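Local coordinates for suppressor protein MPT5 (Saccharomyces cerevisiae, PDB 5BZ1) that binds short sequence elements in the 3'-untranslated regions of target mRNAs through its Pumilio homology domain, regulating gene expression post-transcriptionally, at residues Y320-L325 with G366-L371. Sequence-based numbering, arbitrary orientation.
Sequences YALQTL and GNLIVL. With nucleotides of chain B.
With CG anti to the backbone N in both leucines (chi1 -173° in L325, -178° in L368), L325 and L368 reach across and cross at about a right angle, CD2 of L325 lying 3.8 Å from CD2 of L368. This small apolar contact joins the RNA-binding helix 318-326 of Pumilio repeat 8 to helix 354-375 near the C-terminal end of the PUF scaffold. L322 adds a looser touch, its CD1 4.5 Å from the same CD2 of L368. The contact is buried: F305 and I261 touch L325, and L309 touches L322 and L368.

The other side of helix 318-326 reads RNA. The Y320 ring is sandwiched between two bases of chain B: G2 lies over one face, its C5 3.4 Å above the ring plane over the centre, while U1 lies over the opposite face, its N3 3.2 Å from CZ of Y320. Without the ring, as with an alanine here, U1 and G2 would probably face a gap and be freer to shift, U1 still held by Q323. One helical turn on, Q323 stretches beyond CG towards the uracil, and NZ of K391, on helix 385-398, hydrogen-bonds its OE1, which would help to fix the rotation of the amide. The resulting base contact is a hydrogen bond from Q323 NE2 to O4 of U1, 2.9 Å long with an N-H...O angle of 154°.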
ATOM      1  N   TYR A 320       1.852   0.866  26.129  1.00 28.83           N
ATOM      2  CA  TYR A 320       2.076   1.863  25.085  1.00 26.19           C
ATOM      3  C   TYR A 320       0.778   2.586  24.723  1.00 30.83           C
ATOM      4  O   TYR A 320       0.750   3.810  24.592  1.00 32.17           O
ATOM      5  CB  TYR A 320       2.673   1.209  23.833  1.00 29.52           C
ATOM      6  CG  TYR A 320       4.116   0.773  23.979  1.00 33.31           C
ATOM      7  CD1 TYR A 320       5.150   1.701  23.938  1.00 34.15           C
ATOM      8  CD2 TYR A 320       4.444  -0.566  24.146  1.00 32.01           C
ATOM      9  CE1 TYR A 320       6.473   1.304  24.067  1.00 33.67           C
ATOM     10  CE2 TYR A 320       5.759  -0.971  24.279  1.00 30.64           C
ATOM     11  CZ  TYR A 320       6.768  -0.033  24.238  1.00 33.62           C
ATOM     12  OH  TYR A 320       8.077  -0.437  24.366  1.00 35.14           O
ATOM     13  N   ALA A 321      -0.291   1.820  24.541  1.00 27.89           N
ATOM     14  CA  ALA A 321      -1.597   2.401  24.251  1.00 27.94           C
ATOM     15  C   ALA A 321      -2.066   3.277  25.414  1.00 30.66           C
ATOM     16  O   ALA A 321      -2.652   4.342  25.205  1.00 33.48           O
ATOM     17  CB  ALA A 321      -2.610   1.311  23.958  1.00 26.50           C
ATOM     18  N   LEU A 322      -1.807   2.822  26.637  1.00 32.95           N
ATOM     19  CA  LEU A 322      -2.159   3.591  27.828  1.00 29.61           C
ATOM     20  C   LEU A 322      -1.397   4.911  27.871  1.00 28.98           C
ATOM     21  O   LEU A 322      -1.990   5.970  28.091  1.00 31.83           O
ATOM     22  CB  LEU A 322      -1.878   2.785  29.096  1.00 26.60           C
ATOM     23  CG  LEU A 322      -2.095   3.525  30.419  1.00 32.72           C
ATOM     24  CD1 LEU A 322      -3.554   3.900  30.603  1.00 28.51           C
ATOM     25  CD2 LEU A 322      -1.611   2.695  31.601  1.00 35.35           C
ATOM     26  N   GLN A 323      -0.084   4.840  27.659  1.00 31.12           N
ATOM     27  CA  GLN A 323       0.768   6.027  27.652  1.00 36.82           C
ATOM     28  C   GLN A 323       0.355   7.040  26.582  1.00 32.65           C
ATOM     29  O   GLN A 323       0.426   8.249  26.799  1.00 32.78           O
ATOM     30  CB  GLN A 323       2.238   5.638  27.466  1.00 30.83           C
ATOM     31  CG  GLN A 323       2.895   5.040  28.708  1.00 33.00           C
ATOM     32  CD  GLN A 323       4.369   4.762  28.505  1.00 36.90           C
ATOM     33  OE1 GLN A 323       5.167   5.682  28.317  1.00 40.30           O
ATOM     34  NE2 GLN A 323       4.739   3.486  28.532  1.00 31.73           N
ATOM     35  N   THR A 324      -0.072   6.539  25.428  1.00 29.76           N
ATOM     36  CA  THR A 324      -0.533   7.406  24.350  1.00 31.17           C
ATOM     37  C   THR A 324      -1.793   8.170  24.769  1.00 34.38           C
ATOM     38  O   THR A 324      -1.925   9.364  24.497  1.00 33.64           O
ATOM     39  CB  THR A 324      -0.791   6.605  23.064  1.00 35.14           C
ATOM     40  OG1 THR A 324       0.460   6.175  22.514  1.00 37.46           O
ATOM     41  CG2 THR A 324      -1.533   7.448  22.033  1.00 31.51           C
ATOM     42  N   LEU A 325      -2.703   7.481  25.452  1.00 32.44           N
ATOM     43  CA  LEU A 325      -3.938   8.104  25.917  1.00 34.06           C
ATOM     44  C   LEU A 325      -3.672   9.106  27.043  1.00 35.62           C
ATOM     45  O   LEU A 325      -4.405  10.085  27.194  1.00 39.19           O
ATOM     46  CB  LEU A 325      -4.933   7.036  26.386  1.00 32.46           C
ATOM     47  CG  LEU A 325      -6.341   7.518  26.750  1.00 36.90           C
ATOM     48  CD1 LEU A 325      -7.076   7.993  25.508  1.00 33.24           C
ATOM     49  CD2 LEU A 325      -7.141   6.435  27.459  1.00 27.98           C
ATOM     50  N   GLY A 366      -8.661  13.117  34.091  1.00 50.05           N
ATOM     51  CA  GLY A 366      -8.120  13.428  35.402  1.00 50.88           C
ATOM     52  C   GLY A 366      -8.268  12.242  36.335  1.00 46.38           C
ATOM     53  O   GLY A 366      -7.357  11.922  37.103  1.00 47.92           O
ATOM     54  N   ASN A 367      -9.421  11.586  36.260  1.00 42.63           N
ATOM     55  CA  ASN A 367      -9.681  10.398  37.061  1.00 46.10           C
ATOM     56  C   ASN A 367      -8.739   9.253  36.690  1.00 45.20           C
ATOM     57  O   ASN A 367      -8.254   8.527  37.559  1.00 47.20           O
ATOM     58  CB  ASN A 367     -11.145   9.968  36.913  1.00 48.97           C
ATOM     59  CG  ASN A 367     -11.434   8.627  37.569  1.00 54.25           C
ATOM     60  OD1 ASN A 367     -11.917   7.695  36.922  1.00 57.87           O
ATOM     61  ND2 ASN A 367     -11.128   8.521  38.856  1.00 55.64           N
ATOM     62  N   LEU A 368      -8.477   9.100  35.396  1.00 36.62           N
ATOM     63  CA  LEU A 368      -7.555   8.072  34.930  1.00 34.26           C
ATOM     64  C   LEU A 368      -6.133   8.346  35.421  1.00 33.04           C
ATOM     65  O   LEU A 368      -5.399   7.423  35.777  1.00 34.07           O
ATOM     66  CB  LEU A 368      -7.589   7.965  33.403  1.00 39.42           C
ATOM     67  CG  LEU A 368      -6.696   6.892  32.774  1.00 41.33           C
ATOM     68  CD1 LEU A 368      -7.016   5.539  33.368  1.00 42.19           C
ATOM     69  CD2 LEU A 368      -6.864   6.856  31.265  1.00 37.36           C
ATOM     70  N   ILE A 369      -5.755   9.621  35.450  1.00 34.56           N
ATOM     71  CA  ILE A 369      -4.438  10.023  35.932  1.00 41.22           C
ATOM     72  C   ILE A 369      -4.231   9.637  37.402  1.00 47.57           C
ATOM     73  O   ILE A 369      -3.191   9.082  37.764  1.00 47.41           O
ATOM     74  CB  ILE A 369      -4.210  11.542  35.754  1.00 45.81           C
ATOM     75  CG1 ILE A 369      -4.021  11.892  34.275  1.00 47.45           C
ATOM     76  CG2 ILE A 369      -2.998  12.003  36.546  1.00 39.13           C
ATOM     77  CD1 ILE A 369      -2.790  11.266  33.649  1.00 44.99           C
ATOM     78  N   VAL A 370      -5.220   9.929  38.246  1.00 45.96           N
ATOM     79  CA  VAL A 370      -5.093   9.636  39.671  1.00 46.05           C
ATOM     80  C   VAL A 370      -5.087   8.128  39.939  1.00 37.25           C
ATOM     81  O   VAL A 370      -4.357   7.654  40.806  1.00 45.68           O
ATOM     82  CB  VAL A 370      -6.153  10.378  40.544  1.00 64.88           C
ATOM     83  CG1 VAL A 370      -6.196  11.854  40.196  1.00 65.04           C
ATOM     84  CG2 VAL A 370      -7.536   9.767  40.388  1.00 67.38           C
ATOM     85  N   LEU A 371      -5.885   7.376  39.185  1.00 35.65           N
ATOM     86  CA  LEU A 371      -5.898   5.923  39.318  1.00 41.89           C
ATOM     87  C   LEU A 371      -4.557   5.342  38.874  1.00 43.04           C
ATOM     88  O   LEU A 371      -4.052   4.388  39.469  1.00 39.50           O
ATOM     89  CB  LEU A 371      -7.047   5.304  38.518  1.00 38.13           C
ATOM     90  CG  LEU A 371      -8.467   5.530  39.033  1.00 44.19           C
ATOM     91  CD1 LEU A 371      -9.489   4.863  38.127  1.00 48.12           C
ATOM     92  CD2 LEU A 371      -8.601   5.010  40.449  1.00 40.80           C
TER
ATOM     93  P     G B   2      11.876  -2.711  22.830  1.00 35.68           P
ATOM     94  OP1   G B   2      12.858  -3.542  22.096  1.00 38.68           O
ATOM     95  OP2   G B   2      12.020  -1.233  22.851  1.00 47.09           O
ATOM     96  O5'   G B   2      10.432  -3.047  22.259  1.00 31.54           O
ATOM     97  C5'   G B   2       9.881  -4.347  22.390  1.00 32.69           C
ATOM     98  C4'   G B   2       8.657  -4.497  21.530  1.00 28.70           C
ATOM     99  O4'   G B   2       7.617  -3.612  22.006  1.00 31.92           O
ATOM    100  C3'   G B   2       8.834  -4.109  20.074  1.00 32.58           C
ATOM    101  O3'   G B   2       9.444  -5.131  19.307  1.00 37.36           O
ATOM    102  C2'   G B   2       7.411  -3.775  19.642  1.00 27.06           C
ATOM    103  O2'   G B   2       6.679  -4.955  19.339  1.00 32.08           O
ATOM    104  C1'   G B   2       6.838  -3.157  20.921  1.00 29.56           C
ATOM    105  N9    G B   2       6.876  -1.682  20.897  1.00 31.41           N
ATOM    106  C8    G B   2       7.966  -0.849  21.016  1.00 32.42           C
ATOM    107  N7    G B   2       7.640   0.414  20.944  1.00 35.10           N
ATOM    108  C5    G B   2       6.263   0.423  20.763  1.00 31.13           C
ATOM    109  C6    G B   2       5.351   1.500  20.616  1.00 29.06           C
ATOM    110  O6    G B   2       5.579   2.713  20.619  1.00 33.36           O
ATOM    111  N1    G B   2       4.049   1.042  20.460  1.00 28.63           N
ATOM    112  C2    G B   2       3.676  -0.280  20.444  1.00 27.98           C
ATOM    113  N2    G B   2       2.370  -0.530  20.282  1.00 27.77           N
ATOM    114  N3    G B   2       4.514  -1.292  20.576  1.00 27.68           N
ATOM    115  C4    G B   2       5.782  -0.869  20.729  1.00 28.08           C
ATOM    116  O5'   U B   1      13.122  -0.460  26.428  1.00 47.35           O
ATOM    117  C5'   U B   1      13.272  -1.806  26.856  1.00 41.87           C
ATOM    118  C4'   U B   1      11.987  -2.579  26.702  1.00 39.93           C
ATOM    119  O4'   U B   1      11.019  -2.132  27.684  1.00 34.39           O
ATOM    120  C3'   U B   1      11.267  -2.420  25.371  1.00 33.02           C
ATOM    121  O3'   U B   1      11.818  -3.234  24.350  1.00 35.66           O
ATOM    122  C2'   U B   1       9.824  -2.768  25.727  1.00 35.75           C
ATOM    123  O2'   U B   1       9.634  -4.175  25.773  1.00 40.90           O
ATOM    124  C1'   U B   1       9.715  -2.217  27.153  1.00 32.13           C
ATOM    125  N1    U B   1       9.093  -0.873  27.197  1.00 33.56           N
ATOM    126  C2    U B   1       7.711  -0.818  27.316  1.00 34.45           C
ATOM    127  O2    U B   1       7.014  -1.819  27.378  1.00 33.96           O
ATOM    128  N3    U B   1       7.175   0.447  27.352  1.00 36.96           N
ATOM    129  C4    U B   1       7.868   1.638  27.283  1.00 39.67           C
ATOM    130  O4    U B   1       7.236   2.696  27.330  1.00 37.44           O
ATOM    131  C5    U B   1       9.292   1.500  27.166  1.00 38.47           C
ATOM    132  C6    U B   1       9.849   0.280  27.130  1.00 33.55           C
TER